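Putative deoxyribonuclease yjjV (Escherichia coli, PDB 1ZZM) probably hydrolyses ester bonds, as a TatD-type member of the metallo-dependent hydrolases that binds two divalent metal cations per subunit. Local coordinates at residues S77-Q80 with L81-L85. Sequence-based numbering, arbitrary orientation.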
ATOM      1  N   SER A  77       8.064  20.408  -0.110  1.00 15.35           N
ATOM      2  CA  SER A  77       7.197  19.225   0.042  1.00 14.63           C
ATOM      3  C   SER A  77       7.638  18.409   1.258  1.00 12.67           C
ATOM      4  O   SER A  77       6.806  17.900   2.025  1.00 10.33           O
ATOM      5  CB  SER A  77       7.293  18.333  -1.203  1.00 14.04           C
ATOM      6  OG  SER A  77       6.864  19.046  -2.360  1.00 15.38           O
ATOM      7  N   LEU A  78       8.944  18.263   1.435  1.00  9.04           N
ATOM      8  CA  LEU A  78       9.431  17.472   2.561  1.00 10.98           C
ATOM      9  C   LEU A  78       9.189  18.188   3.880  1.00 11.16           C
ATOM     10  O   LEU A  78       8.892  17.559   4.891  1.00 10.43           O
ATOM     11  CB  LEU A  78      10.912  17.151   2.414  1.00 12.33           C
ATOM     12  CG  LEU A  78      11.234  15.989   1.451  1.00 14.55           C
ATOM     13  CD1 LEU A  78      12.743  15.947   1.158  1.00 18.18           C
ATOM     14  CD2 LEU A  78      10.794  14.658   2.103  1.00 17.77           C
ATOM     15  N   GLU A  79       9.316  19.505   3.880  1.00 13.12           N
ATOM     16  CA  GLU A  79       9.069  20.220   5.120  1.00 13.58           C
ATOM     17  C   GLU A  79       7.574  20.079   5.452  1.00 13.58           C
ATOM     18  O   GLU A  79       7.191  19.938   6.623  1.00 13.24           O
ATOM     19  CB  GLU A  79       9.435  21.696   4.972  1.00 13.94           C
ATOM     20  CG  GLU A  79       9.205  22.460   6.251  1.00 20.28           C
ATOM     21  CD  GLU A  79       9.523  23.933   6.125  1.00 21.59           C
ATOM     22  OE1 GLU A  79      10.668  24.312   5.789  1.00 29.29           O
ATOM     23  OE2 GLU A  79       8.611  24.695   6.372  1.00 22.69           O
ATOM     24  N   GLN A  80       6.720  20.118   4.433  1.00 10.14           N
ATOM     25  CA  GLN A  80       5.276  19.982   4.689  1.00 14.02           C
ATOM     26  C   GLN A  80       4.938  18.609   5.280  1.00 14.10           C
ATOM     27  O   GLN A  80       4.074  18.479   6.153  1.00 11.14           O
ATOM     28  CB  GLN A  80       4.476  20.151   3.408  1.00 15.08           C
ATOM     29  CG  GLN A  80       4.442  21.535   2.867  1.00 18.27           C
ATOM     30  CD  GLN A  80       3.700  21.546   1.536  1.00 22.04           C
ATOM     31  OE1 GLN A  80       2.457  21.362   1.473  1.00 26.26           O
ATOM     32  NE2 GLN A  80       4.447  21.708   0.469  1.00 22.57           N
ATOM     33  N   LEU A  81       5.609  17.587   4.769  1.00 12.20           N
ATOM     34  CA  LEU A  81       5.409  16.222   5.275  1.00  9.38           C
ATOM     35  C   LEU A  81       5.817  16.163   6.767  1.00 10.23           C
ATOM     36  O   LEU A  81       5.053  15.660   7.622  1.00  8.98           O
ATOM     37  CB  LEU A  81       6.250  15.261   4.438  1.00  9.14           C
ATOM     38  CG  LEU A  81       6.251  13.822   4.960  1.00 10.86           C
ATOM     39  CD1 LEU A  81       4.780  13.295   5.017  1.00 11.02           C
ATOM     40  CD2 LEU A  81       7.111  12.929   4.012  1.00 11.68           C
ATOM     41  N   GLN A  82       7.006  16.683   7.083  1.00  9.67           N
ATOM     42  CA  GLN A  82       7.454  16.669   8.467  1.00 12.78           C
ATOM     43  C   GLN A  82       6.505  17.444   9.387  1.00 12.23           C
ATOM     44  O   GLN A  82       6.112  16.947  10.438  1.00 10.60           O
ATOM     45  CB  GLN A  82       8.901  17.191   8.582  1.00  9.22           C
ATOM     46  CG  GLN A  82       9.454  17.183  10.015  1.00 13.64           C
ATOM     47  CD  GLN A  82       9.131  18.474  10.762  1.00 15.99           C
ATOM     48  OE1 GLN A  82       9.306  19.565  10.222  1.00 17.71           O
ATOM     49  NE2 GLN A  82       8.664  18.352  12.013  1.00 14.19           N
ATOM     50  N   GLN A  83       6.114  18.657   8.994  1.00  9.98           N
ATOM     51  CA  GLN A  83       5.191  19.417   9.839  1.00 13.14           C
ATOM     52  C   GLN A  83       3.853  18.713   9.995  1.00 15.97           C
ATOM     53  O   GLN A  83       3.244  18.762  11.077  1.00 16.25           O
ATOM     54  CB  GLN A  83       4.933  20.802   9.247  1.00 15.12           C
ATOM     55  CG  GLN A  83       6.121  21.677   9.286  1.00 18.11           C
ATOM     56  CD  GLN A  83       5.802  23.019   8.639  1.00 23.19           C
ATOM     57  OE1 GLN A  83       4.793  23.167   7.937  1.00 32.56           O
ATOM     58  NE2 GLN A  83       6.651  23.984   8.860  1.00 20.25           N
ATOM     59  N   ALA A  84       3.372  18.077   8.925  1.00 11.39           N
ATOM     60  CA  ALA A  84       2.098  17.376   9.026  1.00 12.83           C
ATOM     61  C   ALA A  84       2.234  16.232  10.011  1.00 15.57           C
ATOM     62  O   ALA A  84       1.387  16.054  10.896  1.00 17.35           O
ATOM     63  CB  ALA A  84       1.657  16.846   7.660  1.00 12.58           C
ATOM     64  N   LEU A  85       3.306  15.463   9.876  1.00 13.18           N
ATOM     65  CA  LEU A  85       3.535  14.339  10.779  1.00 11.82           C
ATOM     66  C   LEU A  85       3.658  14.804  12.248  1.00 15.58           C
ATOM     67  O   LEU A  85       3.150  14.141  13.158  1.00 12.79           O
ATOM     68  CB  LEU A  85       4.811  13.590  10.373  1.00 13.48           C
ATOM     69  CG  LEU A  85       4.700  12.913   8.986  1.00 14.49           C
ATOM     70  CD1 LEU A  85       6.015  12.219   8.656  1.00 14.38           C
ATOM     71  CD2 LEU A  85       3.521  11.885   9.011  1.00 15.45           C
TER
HETATM   72  O   HOH W   1       5.797  24.108   5.417  1.00 27.79           O
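Glu79 and Gln83 lie one turn apart on helix 75-87, their side chains crossing at a slant; the helix is an outer one of the TIM-barrel-like TatD fold, and the pair illustrates how i and i+4 residues on an exposed helical face can be joined through water. The carboxylate atom Glu79 OE2 lies 3.2 Å from Gln83 NE2, but the angle is too poor for a hydrogen bond, and the carboxylate and amide planes are turned 50° apart. A water closes the link instead, donating to Glu79 OE2 at 3.0 Å and to Gln83 OE1 at 2.9 Å, so that it bridges two acceptors. Torsions bring the groups together: Glu79 sends CG opposite its backbone N (chi1 -179°), whereas Gln83 keeps CG beside its own N (chi1 -68°), and both chains then run out extended. Gln83 CG thereby rests 3.4 Å from Glu79 O, the same carbonyl that accepts the backbone hydrogen bond from Gln83 N.

Leucines dominate the side turned toward the protein. Leu78 and Leu81 meet loosely through their CD2 methyls, 4.5 Å apart; Leu78 also packs on Leu115 of helix 109-125, and Leu81 reaches both Gln119 of that helix and Leu63 of strand 59-63. The turn thus joins a neighbouring helix to the barrel wall. Between the two faces, Gln82 folds its chain at chi2 and its NE2 is hydrogen-bonded to Tyr126 OH, while Ser77 OG is hydrogen-bonded to Ser74 N, just ahead of the helix.

Beneath all these side chains runs the regular alpha-helical backbone, with Leu81 N bonded to Ser77 O and Gln82 N to Leu78 O. Gln80 O accepts from Ala84 N at 2.9 Å, and the methyl carbon Ala84 CB sits 3.3 Å from that same oxygen.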